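Local coordinates for protein acetyl-CoA acetyltransferase (Elizabethkingia anophelis NUHP1, PDB 6BN2) that probably catalyses the reversible condensation of two acetyl-CoA molecules to acetoacetyl-CoA, as a thiolase working through an acyl-cysteine intermediate, at residues V64-A67 / G68-Q71; A81-P84 / N85-T89; L146-G149 / L150-D153; G200-K203 / E204-V207; A290-P293 / E294-T297. All coordinates share one frame; numbering follows the deposited sequence. Where two conformers were deposited one is given.

Contact 1 of 5, residues V64-A67 / G68-Q71; sequences VLQA and GEGQ
G68 and E69 fold back on Q66 and A67 in a type II beta turn from Q66 to E69, within the loop that joins strand 59-62 to helix 73-80. G68 takes the third place of the turn, where its positive phi of 77° suits the type II form. The A67 carbonyl O crowds the place where a CB would sit. E69 closes the turn: its N donates to Q66 O at 3.1 Å with an N-H...O angle of 164°. The E69 chain runs back extended along the turn. Its CG is 3.4 Å from Q66 O, and OE2 is 3.5 Å from Q66 CA. The carboxylate and Q66 amide planes are 19° apart, but the two groups do not pair. OE2 of E69 and NE2 of Q66 both bond to N63 instead. D153 of the second subunit accepts from the N atoms of G68 and G70, so the turn belongs to the subunit interface. G70 is tied back to the turn by a water. That water donates to G70 O at 2.9 Å and also to Q66 O at 2.9 Å, giving the Q66 carbonyl a second donor beside E69 N.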
loop_
_atom_site.group_PDB
_atom_site.type_symbol
_atom_site.label_atom_id
_atom_site.label_comp_id
_atom_site.label_asym_id
_atom_site.label_seq_id
_atom_site.Cartn_x
_atom_site.Cartn_y
_atom_site.Cartn_z
ATOM N N VAL A 64 -0.773 -7.029 -4.079
ATOM C CA VAL A 64 -1.075 -7.698 -2.816
ATOM C C VAL A 64 0.138 -8.453 -2.291
ATOM O O VAL A 64 0.355 -8.534 -1.070
ATOM C CB VAL A 64 -2.267 -8.644 -2.994
ATOM C CG1 VAL A 64 -2.544 -9.393 -1.683
ATOM C CG2 VAL A 64 -3.487 -7.834 -3.424
ATOM N N LEU A 65 0.935 -9.026 -3.194
ATOM C CA LEU A 65 1.980 -9.988 -2.832
ATOM C C LEU A 65 3.311 -9.410 -3.299
ATOM O O LEU A 65 3.795 -9.693 -4.400
ATOM C CB LEU A 65 1.662 -11.383 -3.460
ATOM C CG LEU A 65 0.312 -11.900 -2.952
ATOM C CD1 LEU A 65 -0.183 -13.062 -3.794
ATOM C CD2 LEU A 65 0.384 -12.302 -1.466
ATOM N N GLN A 66 3.883 -8.550 -2.456
ATOM C CA GLN A 66 5.033 -7.734 -2.834
ATOM C C GLN A 66 6.367 -8.428 -2.585
ATOM O O GLN A 66 7.406 -7.888 -2.975
ATOM C CB GLN A 66 4.986 -6.413 -2.061
ATOM C CG GLN A 66 3.700 -5.619 -2.398
ATOM C CD GLN A 66 3.441 -4.420 -1.508
ATOM O OE1 GLN A 66 4.284 -4.029 -0.700
ATOM N NE2 GLN A 66 2.254 -3.818 -1.657
ATOM N N ALA A 67 6.362 -9.599 -1.947
ATOM C CA ALA A 67 7.617 -10.210 -1.527
ATOM C C ALA A 67 8.494 -10.537 -2.723
ATOM O O ALA A 67 8.051 -11.178 -3.689
ATOM C CB ALA A 67 7.352 -11.488 -0.724
ATOM N N GLY A 68 9.760 -10.123 -2.631
ATOM C CA GLY A 68 10.745 -10.435 -3.637
ATOM C C GLY A 68 10.649 -9.616 -4.901
ATOM O O GLY A 68 11.446 -9.847 -5.823
ATOM N N GLU A 69 9.703 -8.670 -4.979
ATOM C CA GLU A 69 9.629 -7.791 -6.140
ATOM C C GLU A 69 10.712 -6.727 -6.130
ATOM O O GLU A 69 10.896 -6.039 -7.137
ATOM C CB GLU A 69 8.267 -7.106 -6.203
ATOM C CG GLU A 69 7.123 -8.085 -6.357
ATOM C CD GLU A 69 5.799 -7.360 -6.435
ATOM O OE1 GLU A 69 4.836 -7.959 -6.955
ATOM O OE2 GLU A 69 5.732 -6.188 -5.952
ATOM N N GLY A 70 11.439 -6.586 -5.027
ATOM C CA GLY A 70 12.437 -5.545 -4.931
ATOM C C GLY A 70 11.871 -4.265 -4.341
ATOM O O GLY A 70 10.666 -4.107 -4.113
ATOM N N GLN A 71 12.786 -3.328 -4.094
ATOM C CA GLN A 71 12.428 -2.081 -3.432
ATOM C C GLN A 71 11.462 -1.254 -4.279
ATOM O O GLN A 71 11.634 -1.128 -5.491
ATOM C CB GLN A 71 13.699 -1.276 -3.162
ATOM C CG GLN A 71 13.471 -0.131 -2.184
ATOM C CD GLN A 71 14.693 0.758 -2.055
ATOM O OE1 GLN A 71 15.130 1.375 -3.013
ATOM N NE2 GLN A 71 15.242 0.836 -0.844
HETATM O O HOH W 1 8.733 -5.365 -2.422
#

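Contact 2 of 5, residues A81-P84 / N85-T89; sequences AGLP and NTTPT
T87 grips the carbonyl of P84 with two hydrogen bonds. The hydroxyl OG1 of T87 donates to P84 O at 2.8 Å, tilted 27° from the carbonyl plane. The backbone N of T87 donates to the same P84 O at 3.1 Å, from well above that plane. Both donors approach from one face of the carbonyl. The N-H bond closes a type I beta turn from P84 to T87, and the hydroxyl reinforces it. OG1 can reach back because it sits beside the backbone N of T87, anti to the carbonyl carbon (chi1 -46°).

T87 OG1 also touches the proline ring, 3.4 Å from P84 CD. The hydroxyl of T86 approaches from farther along the ring, with OG1 3.5 Å from P84 CG. The P84 ring therefore packs against two threonine hydroxyls. L83 adds a looser touch, its CB 3.8 Å from T87 OG1. N85 and T86 pack on A292 and K302 of the second subunit, respectively.

The turn lies in the loop between helix 73-80 and strand 89-93. G82, with positive phi, ends the helix in a Schellman motif. The chain then turns through P84-T87 and leads into strand 89-93, outermost in the large mixed sheet within this chain. L83 packs into the fold against helices 34-48 and 73-80 and V59 of strand 59-62.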
loop_
_atom_site.group_PDB
_atom_site.type_symbol
_atom_site.label_atom_id
_atom_site.label_comp_id
_atom_site.label_asym_id
_atom_site.label_seq_id
_atom_site.Cartn_x
_atom_site.Cartn_y
_atom_site.Cartn_z
ATOM N N ALA A 81 7.672 2.080 -17.247
ATOM C CA ALA A 81 6.709 2.608 -18.209
ATOM C C ALA A 81 7.205 3.856 -18.923
ATOM O O ALA A 81 6.527 4.337 -19.840
ATOM C CB ALA A 81 5.386 2.928 -17.503
ATOM N N GLY A 82 8.349 4.397 -18.517
ATOM C CA GLY A 82 8.862 5.611 -19.102
ATOM C C GLY A 82 8.471 6.885 -18.392
ATOM O O GLY A 82 8.727 7.972 -18.932
ATOM N N LEU A 83 7.825 6.794 -17.229
ATOM C CA LEU A 83 7.609 7.995 -16.433
ATOM C C LEU A 83 8.951 8.484 -15.901
ATOM O O LEU A 83 9.851 7.677 -15.642
ATOM C CB LEU A 83 6.653 7.720 -15.278
ATOM C CG LEU A 83 5.204 7.486 -15.747
ATOM C CD1 LEU A 83 4.326 6.922 -14.647
ATOM C CD2 LEU A 83 4.618 8.806 -16.222
ATOM N N PRO A 84 9.121 9.793 -15.744
ATOM C CA PRO A 84 10.420 10.314 -15.296
ATOM C C PRO A 84 10.664 10.037 -13.817
ATOM O O PRO A 84 9.748 9.733 -13.055
ATOM C CB PRO A 84 10.311 11.819 -15.565
ATOM C CG PRO A 84 8.857 12.107 -15.490
ATOM C CD PRO A 84 8.193 10.876 -16.113
ATOM N N ASN A 85 11.938 10.175 -13.423
ATOM C CA ASN A 85 12.316 9.952 -12.027
ATOM C C ASN A 85 11.827 11.061 -11.107
ATOM O O ASN A 85 12.092 11.006 -9.896
ATOM C CB ASN A 85 13.844 9.764 -11.927
ATOM C CG ASN A 85 14.649 10.997 -12.341
ATOM O OD1 ASN A 85 14.182 12.133 -12.275
ATOM N ND2 ASN A 85 15.892 10.766 -12.748
ATOM N N THR A 86 11.114 12.049 -11.644
ATOM C CA THR A 86 10.461 13.073 -10.842
ATOM C C THR A 86 9.038 12.679 -10.443
ATOM O O THR A 86 8.340 13.483 -9.816
ATOM C CB THR A 86 10.470 14.414 -11.600
ATOM O OG1 THR A 86 9.936 14.220 -12.926
ATOM C CG2 THR A 86 11.907 14.951 -11.723
ATOM N N THR A 87 8.596 11.461 -10.782
ATOM C CA THR A 87 7.235 11.005 -10.500
ATOM C C THR A 87 7.153 10.280 -9.160
ATOM O O THR A 87 7.723 9.185 -9.027
ATOM C CB THR A 87 6.754 10.057 -11.594
ATOM O OG1 THR A 87 7.068 10.610 -12.880
ATOM C CG2 THR A 87 5.237 9.843 -11.488
ATOM N N PRO A 88 6.406 10.797 -8.182
ATOM C CA PRO A 88 6.151 10.015 -6.953
ATOM C C PRO A 88 5.341 8.756 -7.235
ATOM O O PRO A 88 4.514 8.719 -8.151
ATOM C CB PRO A 88 5.347 10.985 -6.077
ATOM C CG PRO A 88 5.756 12.364 -6.594
ATOM C CD PRO A 88 5.846 12.155 -8.095
ATOM N N THR A 89 5.549 7.721 -6.406
ATOM C CA THR A 89 4.836 6.452 -6.599
ATOM C C THR A 89 4.564 5.776 -5.256
ATOM O O THR A 89 5.386 5.855 -4.338
ATOM C CB THR A 89 5.641 5.461 -7.472
ATOM O OG1 THR A 89 6.854 5.118 -6.794
ATOM C CG2 THR A 89 6.017 6.058 -8.830
#

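Contact 3 of 5, residues L146-G149 / L150-D153; sequences LQDG and LLKD
D148 turns its carboxylate onto the backbone N of L150 because its CG is anti to its own N (chi1 -171°) and lies beside the carbonyl carbon. In the conformer given, K152 also has CG anti to the backbone N, and a bend at chi2 (70°) lays its chain across the Q147 amide. D148 is the N-cap of helix 149-155. Its OD1 accepts from L150 N at 2.9 Å, nearly in line with the C-O bond of the carboxylate. The angle of 131° at the hydrogen means the N-H does not point straight at OD1.

The main chain then carries the first helical bonds. K152 N reaches D148 O at 2.9 Å, and D153 N reaches G149 O at 2.9 Å. L151 packs its CD1 4.0 Å from D148 CB.

In the conformers given, K152 CD lies 3.5 Å from Q147 OE1, and a water accepts from both K152 NZ and Q147 NE2. Both side chains have a second conformer, so this bridge is doubtful.

OD1 of D148 also forms a salt bridge with R136 of the second subunit, so the cap is part of the dimer interface. Strand 147-148 pairs antiparallel with strand 131-133 and runs straight into the helix. From the helix, L150 packs on L65 and F25, while D153 OD2 bonds Y132 OH of the same chain, on strand 131-133.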
loop_
_atom_site.group_PDB
_atom_site.type_symbol
_atom_site.label_atom_id
_atom_site.label_comp_id
_atom_site.label_asym_id
_atom_site.label_seq_id
_atom_site.Cartn_x
_atom_site.Cartn_y
_atom_site.Cartn_z
ATOM N N LEU A 146 8.651 -24.110 5.197
ATOM C CA LEU A 146 8.677 -23.000 4.243
ATOM C C LEU A 146 7.240 -22.733 3.830
ATOM O O LEU A 146 6.627 -23.571 3.162
ATOM C CB LEU A 146 9.507 -23.325 3.009
ATOM C CG LEU A 146 10.998 -23.018 3.016
ATOM C CD1 LEU A 146 11.634 -23.561 4.280
ATOM C CD2 LEU A 146 11.622 -23.631 1.773
ATOM N N GLN A 147 6.716 -21.571 4.200
ATOM C CA GLN A 147 5.330 -21.243 3.902
ATOM C C GLN A 147 5.209 -20.712 2.483
ATOM O O GLN A 147 5.982 -19.846 2.074
ATOM C CB GLN A 147 4.801 -20.207 4.891
ATOM C CG GLN A 147 4.726 -20.698 6.312
ATOM C CD GLN A 147 3.763 -19.875 7.128
ATOM O OE1 GLN A 147 4.053 -18.733 7.479
ATOM N NE2 GLN A 147 2.596 -20.439 7.409
ATOM N N ASP A 148 4.235 -21.233 1.737
ATOM C CA ASP A 148 3.914 -20.673 0.434
ATOM C C ASP A 148 3.355 -19.260 0.605
ATOM O O ASP A 148 2.315 -19.081 1.241
ATOM C CB ASP A 148 2.890 -21.589 -0.239
ATOM C CG ASP A 148 2.637 -21.226 -1.686
ATOM O OD1 ASP A 148 2.540 -20.018 -1.995
ATOM O OD2 ASP A 148 2.542 -22.154 -2.525
ATOM N N GLY A 149 4.029 -18.253 0.032
ATOM C CA GLY A 149 3.583 -16.876 0.231
ATOM C C GLY A 149 2.202 -16.600 -0.332
ATOM O O GLY A 149 1.464 -15.758 0.201
ATOM N N LEU A 150 1.839 -17.287 -1.416
ATOM C CA LEU A 150 0.498 -17.147 -1.980
ATOM C C LEU A 150 -0.554 -17.572 -0.976
ATOM O O LEU A 150 -1.549 -16.869 -0.753
ATOM C CB LEU A 150 0.361 -18.009 -3.239
ATOM C CG LEU A 150 0.790 -17.508 -4.602
ATOM C CD1 LEU A 150 0.604 -18.622 -5.620
ATOM C CD2 LEU A 150 -0.042 -16.328 -4.965
ATOM N N LEU A 151 -0.360 -18.746 -0.377
ATOM C CA LEU A 151 -1.330 -19.235 0.591
ATOM C C LEU A 151 -1.307 -18.404 1.863
ATOM O O LEU A 151 -2.365 -18.113 2.427
ATOM C CB LEU A 151 -1.058 -20.699 0.928
ATOM C CG LEU A 151 -1.213 -21.687 -0.213
ATOM C CD1 LEU A 151 -0.814 -23.073 0.259
ATOM C CD2 LEU A 151 -2.660 -21.659 -0.692
ATOM N N LYS A 152 -0.109 -18.016 2.327
ATOM C CA LYS A 152 0.007 -17.363 3.629
ATOM C C LYS A 152 -0.515 -15.932 3.591
ATOM O O LYS A 152 -1.258 -15.509 4.485
ATOM C CB LYS A 152 1.462 -17.385 4.103
ATOM C CG LYS A 152 1.729 -16.537 5.355
ATOM C CD LYS A 152 1.105 -17.135 6.607
ATOM C CE LYS A 152 1.406 -16.274 7.837
ATOM N NZ LYS A 152 0.637 -16.711 9.050
ATOM N N ASP A 153 -0.121 -15.159 2.583
ATOM C CA ASP A 153 -0.490 -13.751 2.547
ATOM C C ASP A 153 -1.680 -13.478 1.638
ATOM O O ASP A 153 -2.368 -12.464 1.811
ATOM C CB ASP A 153 0.706 -12.898 2.089
ATOM C CG ASP A 153 1.869 -12.905 3.090
ATOM O OD1 ASP A 153 1.660 -13.234 4.284
ATOM O OD2 ASP A 153 3.002 -12.555 2.676
HETATM O O HOH W 2 0.527 -19.402 9.503
#

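Contact 4 of 5, residues G200-K203 / E204-V207; sequences GKFK and EEVV
The F202 ring meets the E205 carboxylate at its edge. E205 CD lies in the ring plane, 3.6 Å from F202 CD1, and E205 OE1 is near that plane, 3.4 Å from the same CD1. The carboxylate stands almost square to the ring, with the two planes 87° apart. The side chains run side by side in the same direction. E205 takes the cramped chi1 of 74°, which places CG between its backbone N and carbonyl carbon and swings the acid round to the ring. Outside the turn, the F202 ring meets that of W197, with the planes about 40° apart.

V206 CG2 packs 4.0 Å from F202 CB. V206 N donates to F202 O at 3.2 Å. This is one helical-type turn following the type I beta turn G200-K203. G200 itself ends helix 179-198 in a Schellman motif, so the whole segment links that helix to strand 209-211.

Waters bridge the backbone of the two segments. One accepts from E205 N at 3.0 Å and donates hydrogen bonds to K201 O and E205 OE2. A second water donates to the same K201 O and E205 OE2. A third joins G200 O to E204 N.

E205 OE1 also has a salt bridge to R19 and a hydrogen bond with T368 OG1. With waters holding OE2, both carboxylate oxygens are satisfied, and the cationic R19 would be expected to keep the acid ionised. The positive ring edge probably suits the carboxylate as well.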
loop_
_atom_site.group_PDB
_atom_site.type_symbol
_atom_site.label_atom_id
_atom_site.label_comp_id
_atom_site.label_asym_id
_atom_site.label_seq_id
_atom_site.Cartn_x
_atom_site.Cartn_y
_atom_site.Cartn_z
ATOM N N GLY A 200 -14.455 -8.906 -30.690
ATOM C CA GLY A 200 -13.579 -7.759 -30.637
ATOM C C GLY A 200 -13.797 -6.867 -29.440
ATOM O O GLY A 200 -13.250 -5.761 -29.400
ATOM N N LYS A 201 -14.540 -7.333 -28.437
ATOM C CA LYS A 201 -14.913 -6.471 -27.325
ATOM C C LYS A 201 -13.803 -6.265 -26.308
ATOM O O LYS A 201 -13.978 -5.436 -25.409
ATOM C CB LYS A 201 -16.162 -7.027 -26.639
ATOM C CG LYS A 201 -17.411 -6.795 -27.486
ATOM C CD LYS A 201 -18.651 -7.364 -26.817
ATOM C CE LYS A 201 -19.913 -6.890 -27.518
ATOM N NZ LYS A 201 -21.143 -7.398 -26.850
ATOM N N PHE A 202 -12.665 -6.970 -26.427
ATOM C CA PHE A 202 -11.515 -6.698 -25.572
ATOM C C PHE A 202 -10.371 -6.044 -26.330
ATOM O O PHE A 202 -9.342 -5.730 -25.717
ATOM C CB PHE A 202 -11.007 -7.978 -24.892
ATOM C CG PHE A 202 -11.923 -8.482 -23.806
ATOM C CD1 PHE A 202 -12.159 -7.716 -22.675
ATOM C CD2 PHE A 202 -12.558 -9.709 -23.930
ATOM C CE1 PHE A 202 -13.029 -8.168 -21.659
ATOM C CE2 PHE A 202 -13.410 -10.170 -22.925
ATOM C CZ PHE A 202 -13.645 -9.393 -21.786
ATOM N N LYS A 203 -10.532 -5.818 -27.630
ATOM C CA LYS A 203 -9.449 -5.274 -28.441
ATOM C C LYS A 203 -9.059 -3.873 -27.985
ATOM O O LYS A 203 -7.874 -3.518 -27.989
ATOM C CB LYS A 203 -9.870 -5.277 -29.914
ATOM C CG LYS A 203 -8.750 -4.926 -30.872
ATOM C CD LYS A 203 -7.708 -6.035 -30.969
ATOM C CE LYS A 203 -6.707 -5.704 -32.077
ATOM N NZ LYS A 203 -5.669 -6.748 -32.234
ATOM N N GLU A 204 -10.037 -3.061 -27.589
ATOM C CA GLU A 204 -9.743 -1.681 -27.214
ATOM C C GLU A 204 -8.928 -1.614 -25.931
ATOM O O GLU A 204 -7.968 -0.840 -25.841
ATOM C CB GLU A 204 -11.041 -0.896 -27.040
ATOM C CG GLU A 204 -10.841 0.563 -26.687
ATOM C CD GLU A 204 -9.927 1.286 -27.671
ATOM O OE1 GLU A 204 -10.103 1.105 -28.908
ATOM O OE2 GLU A 204 -9.031 2.034 -27.202
ATOM N N GLU A 205 -9.285 -2.418 -24.942
ATOM C CA GLU A 205 -8.707 -2.229 -23.612
ATOM C C GLU A 205 -7.411 -3.002 -23.389
ATOM O O GLU A 205 -6.666 -2.659 -22.461
ATOM C CB GLU A 205 -9.720 -2.626 -22.533
ATOM C CG GLU A 205 -9.953 -4.133 -22.371
ATOM C CD GLU A 205 -11.221 -4.452 -21.557
ATOM O OE1 GLU A 205 -11.127 -5.210 -20.568
ATOM O OE2 GLU A 205 -12.328 -3.956 -21.919
ATOM N N VAL A 206 -7.129 -4.037 -24.177
ATOM C CA VAL A 206 -5.992 -4.917 -23.901
ATOM C C VAL A 206 -4.755 -4.409 -24.625
ATOM O O VAL A 206 -4.785 -4.135 -25.832
ATOM C CB VAL A 206 -6.307 -6.369 -24.293
ATOM C CG1 VAL A 206 -5.039 -7.227 -24.201
ATOM C CG2 VAL A 206 -7.397 -6.933 -23.383
ATOM N N VAL A 207 -3.669 -4.259 -23.885
ATOM C CA VAL A 207 -2.372 -3.909 -24.451
ATOM C C VAL A 207 -1.471 -5.132 -24.343
ATOM O O VAL A 207 -1.392 -5.743 -23.270
ATOM C CB VAL A 207 -1.746 -2.678 -23.765
ATOM C CG1 VAL A 207 -2.580 -1.438 -24.101
ATOM C CG2 VAL A 207 -1.638 -2.852 -22.248
HETATM O O HOH W 3 -12.870 -3.431 -27.947
HETATM O O HOH W 4 -12.110 -3.284 -24.684
HETATM O O HOH W 5 -14.753 -5.096 -22.411
HETATM O O HOH W 6 -5.687 -5.482 -27.946
#

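Contact 5 of 5, residues A290-P293 / E294-T297; sequences AQAP and EWFT
Q291 and W295 make a side-chain-to-backbone contact round a tight bend in the loop after strand 281-290, ahead of helix 300-311. NE2 of Q291 donates to W295 O at 2.8 Å. The bond is nearly straight, 169° at the hydrogen, and the acceptor lies in the plane of the Q291 amide. Relative to the carbonyl, the donor is tilted 22° from the C=O plane. The amide and the indole ring stand at right angles. In Q291 a chi1 of 42° sets CG between the backbone N and the carbonyl carbon, and the extended chain then carries NE2 to W295 O.

From P293 to T297 the backbone runs as a short 3-10 segment. W295 N donates to A292 O at 2.8 Å, and F296 N donates to P293 O at 3.2 Å. P293 O also lies in the plane of the F296 ring, at its edge, 3.4 Å from CD2. One face of that ring carries T297 CG2, set toward the rim.

This loop belongs to the C-terminal half of the thiolase fold. The F296 side chain is about 4 Å from that of C386, a predicted catalytic residue, so the bend lies beside the probable active site. W295 packs on L170 and E174 of helix 169-174, and a glycerol lies close to its side chain.

The A292 methyl points toward 294-297. Its CB is at the edge of the indole, 4.2 Å from W295 CD1. The E294 chain, bent at chi2, folds back over the same methyl, and OE1 comes to 3.5 Å from A292 CB. P293 packs on L79 of the second subunit.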
loop_
_atom_site.group_PDB
_atom_site.type_symbol
_atom_site.label_atom_id
_atom_site.label_comp_id
_atom_site.label_asym_id
_atom_site.label_seq_id
_atom_site.Cartn_x
_atom_site.Cartn_y
_atom_site.Cartn_z
ATOM N N ALA A 290 -17.118 -2.941 5.146
ATOM C CA ALA A 290 -16.549 -4.173 5.677
ATOM C C ALA A 290 -17.540 -4.855 6.603
ATOM O O ALA A 290 -18.403 -4.212 7.206
ATOM C CB ALA A 290 -15.225 -3.893 6.418
ATOM N N GLN A 291 -17.403 -6.170 6.722
ATOM C CA GLN A 291 -18.130 -6.917 7.739
ATOM C C GLN A 291 -17.208 -8.024 8.246
ATOM O O GLN A 291 -15.983 -7.975 8.068
ATOM C CB GLN A 291 -19.475 -7.409 7.178
ATOM C CG GLN A 291 -19.350 -7.916 5.794
ATOM C CD GLN A 291 -20.682 -8.135 5.057
ATOM O OE1 GLN A 291 -21.672 -7.411 5.224
ATOM N NE2 GLN A 291 -20.691 -9.141 4.229
ATOM N N ALA A 292 -17.785 -9.013 8.930
ATOM C CA ALA A 292 -16.963 -10.065 9.519
ATOM C C ALA A 292 -16.051 -10.674 8.457
ATOM O O ALA A 292 -16.474 -10.836 7.306
ATOM C CB ALA A 292 -17.844 -11.157 10.127
ATOM N N PRO A 293 -14.800 -11.004 8.797
ATOM C CA PRO A 293 -13.876 -11.544 7.785
ATOM C C PRO A 293 -14.435 -12.726 7.016
ATOM O O PRO A 293 -14.230 -12.806 5.797
ATOM C CB PRO A 293 -12.651 -11.943 8.624
ATOM C CG PRO A 293 -12.634 -10.884 9.737
ATOM C CD PRO A 293 -14.107 -10.604 10.039
ATOM N N GLU A 294 -15.146 -13.635 7.692
ATOM C CA GLU A 294 -15.693 -14.793 7.002
ATOM C C GLU A 294 -16.823 -14.415 6.059
ATOM O O GLU A 294 -17.236 -15.253 5.246
ATOM C CB GLU A 294 -16.175 -15.837 8.014
ATOM C CG GLU A 294 -17.370 -15.400 8.844
ATOM C CD GLU A 294 -16.994 -14.740 10.169
ATOM O OE1 GLU A 294 -15.919 -14.092 10.284
ATOM O OE2 GLU A 294 -17.799 -14.876 11.116
ATOM N N TRP A 295 -17.318 -13.176 6.117
ATOM C CA TRP A 295 -18.359 -12.731 5.195
ATOM C C TRP A 295 -17.850 -11.724 4.172
ATOM O O TRP A 295 -18.609 -10.885 3.685
ATOM C CB TRP A 295 -19.549 -12.176 5.977
ATOM C CG TRP A 295 -20.302 -13.321 6.568
ATOM C CD1 TRP A 295 -20.368 -13.687 7.889
ATOM C CD2 TRP A 295 -21.010 -14.326 5.835
ATOM N NE1 TRP A 295 -21.117 -14.840 8.015
ATOM C CE2 TRP A 295 -21.517 -15.247 6.768
ATOM C CE3 TRP A 295 -21.283 -14.518 4.473
ATOM C CZ2 TRP A 295 -22.281 -16.351 6.386
ATOM C CZ3 TRP A 295 -22.036 -15.609 4.095
ATOM C CH2 TRP A 295 -22.525 -16.510 5.048
ATOM N N PHE A 296 -16.557 -11.789 3.826
ATOM C CA PHE A 296 -16.069 -10.934 2.753
ATOM C C PHE A 296 -16.850 -11.184 1.466
ATOM O O PHE A 296 -16.999 -10.278 0.643
ATOM C CB PHE A 296 -14.564 -11.159 2.516
ATOM C CG PHE A 296 -14.235 -12.440 1.767
ATOM C CD1 PHE A 296 -14.281 -12.489 0.376
ATOM C CD2 PHE A 296 -13.856 -13.575 2.462
ATOM C CE1 PHE A 296 -13.997 -13.663 -0.305
ATOM C CE2 PHE A 296 -13.561 -14.744 1.790
ATOM C CZ PHE A 296 -13.634 -14.791 0.406
ATOM N N THR A 297 -17.380 -12.400 1.305
ATOM C CA THR A 297 -18.046 -12.801 0.066
ATOM C C THR A 297 -19.232 -11.908 -0.286
ATOM O O THR A 297 -19.516 -11.703 -1.473
ATOM C CB THR A 297 -18.539 -14.242 0.188
ATOM O OG1 THR A 297 -19.307 -14.374 1.391
ATOM C CG2 THR A 297 -17.353 -15.213 0.256
#

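Overall arrangement
The five contacts follow one another along the chain in the order 1 to 5. The first four lie in the N-terminal thiolase range and contact 5 in the C-terminal one. Contacts 1 and 3 touch, with centres 13 Å apart. Contacts 1 and 2 flank helix 73-80, between strands 59-62 and 89-93 of the large mixed sheet; their centres are 19 Å apart. Contacts 2 and 5 are 37 Å apart centre to centre within the chain. Four of the five, contacts 1, 2, 3 and 5, lie at the interface with the second subunit, and contact 5 also borders the predicted active-site residue C386. Contact 4 lies away from that interface, on the opposite side of the chain's centre from contacts 3 and 5.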